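Long-range contacts in MTH169 (Methanobacterium thermoautotrophicum, PDB 1GTD), which is a small alpha/beta protein grouped in the FGAM synthase family, with four copies in the assembly: residues Val5-Arg10 with Tyr75-Asn80; Thr22-Leu27 with Glu35-Thr40. All blocks are in the same frame, centred on the assembly; numbering follows the deposited sequence.

Interaction 1: Val5-Arg10 with Tyr75-Asn80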
loop_
_atom_site.group_PDB
_atom_site.type_symbol
_atom_site.label_atom_id
_atom_site.label_comp_id
_atom_site.label_asym_id
_atom_site.label_seq_id
_atom_site.Cartn_x
_atom_site.Cartn_y
_atom_site.Cartn_z
ATOM N N VAL B 5 17.979 -12.784 -0.162
ATOM C CA VAL B 5 18.047 -11.329 -0.069
ATOM C C VAL B 5 16.899 -10.690 0.705
ATOM O O VAL B 5 15.754 -11.116 0.593
ATOM C CB VAL B 5 18.070 -10.691 -1.482
ATOM C CG1 VAL B 5 18.367 -9.196 -1.385
ATOM C CG2 VAL B 5 19.086 -11.402 -2.364
ATOM N N GLU B 6 17.217 -9.667 1.493
ATOM C CA GLU B 6 16.199 -8.937 2.243
ATOM C C GLU B 6 16.438 -7.435 2.142
ATOM O O GLU B 6 17.493 -6.937 2.547
ATOM C CB GLU B 6 16.185 -9.323 3.722
ATOM C CG GLU B 6 15.169 -8.486 4.510
ATOM C CD GLU B 6 15.116 -8.818 5.990
ATOM O OE1 GLU B 6 16.170 -8.742 6.661
ATOM O OE2 GLU B 6 14.013 -9.143 6.485
ATOM N N VAL B 7 15.457 -6.717 1.598
ATOM C CA VAL B 7 15.560 -5.267 1.456
ATOM C C VAL B 7 14.522 -4.578 2.336
ATOM O O VAL B 7 13.316 -4.783 2.171
ATOM C CB VAL B 7 15.341 -4.818 0.002
ATOM C CG1 VAL B 7 15.603 -3.333 -0.122
ATOM C CG2 VAL B 7 16.261 -5.577 -0.918
ATOM N N ARG B 8 14.997 -3.777 3.285
ATOM C CA ARG B 8 14.109 -3.051 4.189
ATOM C C ARG B 8 14.077 -1.598 3.744
ATOM O O ARG B 8 15.118 -0.973 3.570
ATOM C CB ARG B 8 14.605 -3.189 5.623
ATOM C CG ARG B 8 14.784 -4.649 6.030
ATOM C CD ARG B 8 15.205 -4.782 7.472
ATOM N NE ARG B 8 14.137 -4.366 8.377
ATOM C CZ ARG B 8 13.346 -5.202 9.049
ATOM N NH1 ARG B 8 13.500 -6.520 8.925
ATOM N NH2 ARG B 8 12.395 -4.718 9.848
ATOM N N ILE B 9 12.874 -1.072 3.538
ATOM C CA ILE B 9 12.695 0.294 3.062
ATOM C C ILE B 9 11.866 1.161 4.007
ATOM O O ILE B 9 10.759 0.795 4.387
ATOM C CB ILE B 9 12.036 0.259 1.681
ATOM C CG1 ILE B 9 12.808 -0.720 0.796
ATOM C CG2 ILE B 9 12.057 1.629 1.040
ATOM C CD1 ILE B 9 12.166 -1.017 -0.537
ATOM N N ARG B 10 12.405 2.320 4.377
ATOM C CA ARG B 10 11.697 3.223 5.278
ATOM C C ARG B 10 11.994 4.694 4.966
ATOM O O ARG B 10 13.142 5.077 4.751
ATOM C CB ARG B 10 12.071 2.896 6.723
ATOM C CG ARG B 10 11.275 3.663 7.758
ATOM C CD ARG B 10 11.595 3.160 9.150
ATOM N NE ARG B 10 13.032 3.211 9.412
ATOM C CZ ARG B 10 13.608 2.760 10.524
ATOM N NH1 ARG B 10 12.869 2.218 11.487
ATOM N NH2 ARG B 10 14.926 2.852 10.672
ATOM N N TYR B 75 17.181 2.694 3.008
ATOM C CA TYR B 75 16.973 1.266 2.850
ATOM C C TYR B 75 18.134 0.427 3.345
ATOM O O TYR B 75 19.249 0.917 3.489
ATOM C CB TYR B 75 16.629 0.931 1.400
ATOM C CG TYR B 75 17.667 1.318 0.379
ATOM C CD1 TYR B 75 18.465 0.348 -0.232
ATOM C CD2 TYR B 75 17.838 2.650 0.003
ATOM C CE1 TYR B 75 19.408 0.693 -1.198
ATOM C CE2 TYR B 75 18.781 3.010 -0.959
ATOM C CZ TYR B 75 19.560 2.025 -1.557
ATOM O OH TYR B 75 20.483 2.372 -2.515
ATOM N N ASP B 76 17.838 -0.833 3.647
ATOM C CA ASP B 76 18.813 -1.803 4.140
ATOM C C ASP B 76 18.783 -3.017 3.239
ATOM O O ASP B 76 17.718 -3.441 2.784
ATOM C CB ASP B 76 18.451 -2.269 5.549
ATOM C CG ASP B 76 19.007 -1.380 6.613
ATOM O OD1 ASP B 76 20.142 -1.649 7.057
ATOM O OD2 ASP B 76 18.317 -0.410 7.001
ATOM N N VAL B 77 19.950 -3.587 2.988
ATOM C CA VAL B 77 20.027 -4.781 2.172
ATOM C C VAL B 77 20.894 -5.793 2.899
ATOM O O VAL B 77 22.034 -5.496 3.275
ATOM C CB VAL B 77 20.629 -4.493 0.785
ATOM C CG1 VAL B 77 20.706 -5.789 -0.020
ATOM C CG2 VAL B 77 19.774 -3.479 0.049
ATOM N N SER B 78 20.335 -6.976 3.130
ATOM C CA SER B 78 21.066 -8.046 3.794
ATOM C C SER B 78 21.073 -9.236 2.849
ATOM O O SER B 78 20.043 -9.609 2.295
ATOM C CB SER B 78 20.398 -8.429 5.122
ATOM O OG SER B 78 19.137 -9.045 4.911
ATOM N N ILE B 79 22.245 -9.821 2.652
ATOM C CA ILE B 79 22.365 -10.963 1.764
ATOM C C ILE B 79 22.935 -12.141 2.547
ATOM O O ILE B 79 24.033 -12.075 3.086
ATOM C CB ILE B 79 23.259 -10.610 0.553
ATOM C CG1 ILE B 79 22.762 -9.297 -0.062
ATOM C CG2 ILE B 79 23.200 -11.712 -0.490
ATOM C CD1 ILE B 79 23.712 -8.668 -1.036
ATOM N N ASN B 80 22.151 -13.207 2.626
ATOM C CA ASN B 80 22.541 -14.407 3.341
ATOM C C ASN B 80 22.748 -15.528 2.319
ATOM O O ASN B 80 21.864 -15.805 1.512
ATOM C CB ASN B 80 21.427 -14.796 4.322
ATOM C CG ASN B 80 20.920 -13.609 5.146
ATOM O OD1 ASN B 80 21.592 -13.158 6.075
ATOM N ND2 ASN B 80 19.734 -13.094 4.800
#
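Strands 5-10 and 75-80 run antiparallel, their axes approaching to 4.5 Å, and the pair has two unlike faces. On the apolar one, V77 stands level with V7 across the strands, side by side and pointing the same way, its CG2 4.2 Å from V7 CG1 and its CG1 turned toward V5 CG1, 4.4 Å off. Farther along, I9 CG1 rests on Y75 CB at 4.2 Å. Beyond that CB the ring leaves strand 5-10: CG lies between backbone N and carbonyl carbon (chi1 59°), and the hydroxyl bonds to Q64. Here the fold becomes legible: within the chain the sheet has three antiparallel strands, and helix 59-67 packs on the apolar face, where V7 and Y75 meet C63, I9 meets L67 and V77 meets V59. Strand 3-11, which holds 5-10, is the central one, so E6 and R8 bond to 75-80 while V5, V7 and I9 bond to the backbone of 37-47. Four bonds join the E6-S78 and R8-D76 pairs; R8 N meets a lone pair of D76 O in the carbonyl plane at 2.8 Å. On the opposite face the side chains of the two segments are polar, though E6 and R8 also pack on V42. S78 OG, between its own N and carbonyl carbon (chi1 68°), nestles 3.2 Å from E6 CB. It also makes a weak bond to OE1 of the extended E6, whose OE2 forms a long salt bridge to R8 NH1. The R8 guanidinium lies close to that of R8 of the second subunit, a like-charge approach that E6 may soften.

Interaction 2: Thr22-Leu27 with Glu35-Thr40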
loop_
_atom_site.group_PDB
_atom_site.type_symbol
_atom_site.label_atom_id
_atom_site.label_comp_id
_atom_site.label_asym_id
_atom_site.label_seq_id
_atom_site.Cartn_x
_atom_site.Cartn_y
_atom_site.Cartn_z
ATOM N N THR B 22 -2.050 7.714 9.513
ATOM C CA THR B 22 -3.395 7.158 9.496
ATOM C C THR B 22 -3.607 6.131 10.617
ATOM O O THR B 22 -4.611 6.162 11.335
ATOM C CB THR B 22 -3.682 6.528 8.126
ATOM O OG1 THR B 22 -3.682 7.561 7.133
ATOM C CG2 THR B 22 -5.020 5.828 8.124
ATOM N N ILE B 23 -2.650 5.231 10.777
ATOM C CA ILE B 23 -2.728 4.216 11.813
ATOM C C ILE B 23 -2.811 4.856 13.197
ATOM O O ILE B 23 -3.696 4.540 13.990
ATOM C CB ILE B 23 -1.492 3.317 11.777
ATOM C CG1 ILE B 23 -1.504 2.451 10.516
ATOM C CG2 ILE B 23 -1.439 2.469 13.016
ATOM C CD1 ILE B 23 -0.261 1.592 10.358
ATOM N N GLU B 24 -1.884 5.760 13.481
ATOM C CA GLU B 24 -1.834 6.424 14.775
ATOM C C GLU B 24 -3.144 7.098 15.141
ATOM O O GLU B 24 -3.653 6.912 16.246
ATOM C CB GLU B 24 -0.703 7.455 14.791
ATOM C CG GLU B 24 -0.478 8.090 16.144
ATOM C CD GLU B 24 0.831 8.858 16.219
ATOM O OE1 GLU B 24 1.898 8.252 15.968
ATOM O OE2 GLU B 24 0.793 10.069 16.537
ATOM N N ARG B 25 -3.685 7.884 14.219
ATOM C CA ARG B 25 -4.942 8.576 14.463
ATOM C C ARG B 25 -6.079 7.597 14.727
ATOM O O ARG B 25 -6.869 7.779 15.658
ATOM C CB ARG B 25 -5.303 9.462 13.273
ATOM C CG ARG B 25 -6.745 9.956 13.302
ATOM C CD ARG B 25 -6.948 11.178 12.418
ATOM N NE ARG B 25 -8.311 11.689 12.540
ATOM C CZ ARG B 25 -9.376 11.094 12.012
ATOM N NH1 ARG B 25 -9.232 9.971 11.320
ATOM N NH2 ARG B 25 -10.583 11.615 12.177
ATOM N N ALA B 26 -6.162 6.562 13.896
ATOM C CA ALA B 26 -7.203 5.558 14.030
ATOM C C ALA B 26 -7.089 4.882 15.382
ATOM O O ALA B 26 -8.099 4.626 16.035
ATOM C CB ALA B 26 -7.080 4.530 12.918
ATOM N N LEU B 27 -5.859 4.595 15.809
ATOM C CA LEU B 27 -5.657 3.954 17.104
ATOM C C LEU B 27 -6.148 4.874 18.217
ATOM O O LEU B 27 -6.888 4.454 19.099
ATOM C CB LEU B 27 -4.174 3.595 17.319
ATOM C CG LEU B 27 -3.605 2.471 16.427
ATOM C CD1 LEU B 27 -2.170 2.134 16.837
ATOM C CD2 LEU B 27 -4.494 1.222 16.527
ATOM N N GLU B 35 2.654 6.702 20.088
ATOM C CA GLU B 35 3.440 7.785 19.532
ATOM C C GLU B 35 4.507 7.281 18.592
ATOM O O GLU B 35 4.807 6.094 18.545
ATOM C CB GLU B 35 4.090 8.582 20.654
ATOM C CG GLU B 35 3.105 9.340 21.510
ATOM C CD GLU B 35 3.691 9.708 22.857
ATOM O OE1 GLU B 35 4.743 10.387 22.888
ATOM O OE2 GLU B 35 3.101 9.310 23.889
ATOM N N ASP B 36 5.082 8.208 17.841
ATOM C CA ASP B 36 6.147 7.887 16.911
ATOM C C ASP B 36 5.861 6.709 16.002
ATOM O O ASP B 36 6.784 5.976 15.639
ATOM C CB ASP B 36 7.434 7.623 17.682
ATOM C CG ASP B 36 7.870 8.818 18.486
ATOM O OD1 ASP B 36 7.863 9.928 17.908
ATOM O OD2 ASP B 36 8.217 8.652 19.677
ATOM N N THR B 37 4.597 6.529 15.626
ATOM C CA THR B 37 4.251 5.427 14.746
ATOM C C THR B 37 5.199 5.499 13.554
ATOM O O THR B 37 5.608 6.588 13.148
ATOM C CB THR B 37 2.789 5.514 14.252
ATOM O OG1 THR B 37 1.894 5.517 15.372
ATOM C CG2 THR B 37 2.464 4.312 13.374
ATOM N N ASP B 38 5.548 4.338 13.007
ATOM C CA ASP B 38 6.466 4.256 11.878
ATOM C C ASP B 38 6.147 2.991 11.076
ATOM O O ASP B 38 5.619 2.012 11.623
ATOM C CB ASP B 38 7.893 4.197 12.418
ATOM C CG ASP B 38 8.895 4.863 11.508
ATOM O OD1 ASP B 38 10.094 4.890 11.883
ATOM O OD2 ASP B 38 8.490 5.357 10.429
ATOM N N THR B 39 6.481 3.007 9.789
ATOM C CA THR B 39 6.212 1.873 8.903
ATOM C C THR B 39 7.438 1.490 8.073
ATOM O O THR B 39 8.133 2.355 7.536
ATOM C CB THR B 39 5.033 2.216 7.937
ATOM O OG1 THR B 39 3.798 1.717 8.472
ATOM C CG2 THR B 39 5.280 1.654 6.541
ATOM N N THR B 40 7.698 0.192 7.969
ATOM C CA THR B 40 8.825 -0.297 7.191
ATOM C C THR B 40 8.306 -1.357 6.241
ATOM O O THR B 40 7.422 -2.147 6.595
ATOM C CB THR B 40 9.898 -0.945 8.082
ATOM O OG1 THR B 40 10.301 -0.025 9.104
ATOM C CG2 THR B 40 11.110 -1.323 7.246
#
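E24 OE1 is gripped by two hydrogen bonds, both from T37. The hydroxyl OG1 of T37 gives one, 2.8 Å long, to the anti lone pair of OE1, the one turned away from the other carboxylate oxygen. The backbone N of T37 gives the second, at 3.2 Å, arriving nearly along the C-O axis of OE1 with a fairly straight N-H...O angle of 158°. Torsions make this pincer possible: T37 OG1 lies beside its own N (chi1 -59°), so both donors face the same way, and the extended E24 chain slides past T37 in the opposite direction. E24 CB touches OG1 on the way, 3.3 Å from it. Two donors on one oxygen would be expected to steady the carboxylate in its charged form. From the preceding helix residue, I23 CG2 meets T37 CG2 at 4.3 Å, a loose apolar contact beside the polar one. T37 follows a corner at D36, where the chain swings into strand 37-40. That strand crosses helix 22-27 at 138°, T37 also touching A20, earlier on helix 18-30, while D38 to T40 pair antiparallel with a strand of the second subunit, whose L67 packs on I23.

Interaction 2 is nested along the chain inside the loop that interaction 1 closes: strand 3-11 leads into helix 18-30, then strand 37-47, and helix 59-67 precedes the final strand 73-81. Their centres lie 22 Å apart, interaction 1 about 7 Å from the centre of the chain and interaction 2 about 17 Å. One sheet serves both, since strands 3-11 and 37-47 are neighbours in it, and they meet directly where R10 CD packs 3.4 Å from T40 OG1. Interaction 1 thus joins the first and last strands in the body, whereas interaction 2 belongs to an outlying arm whose strand carries the sheet on into the second subunit.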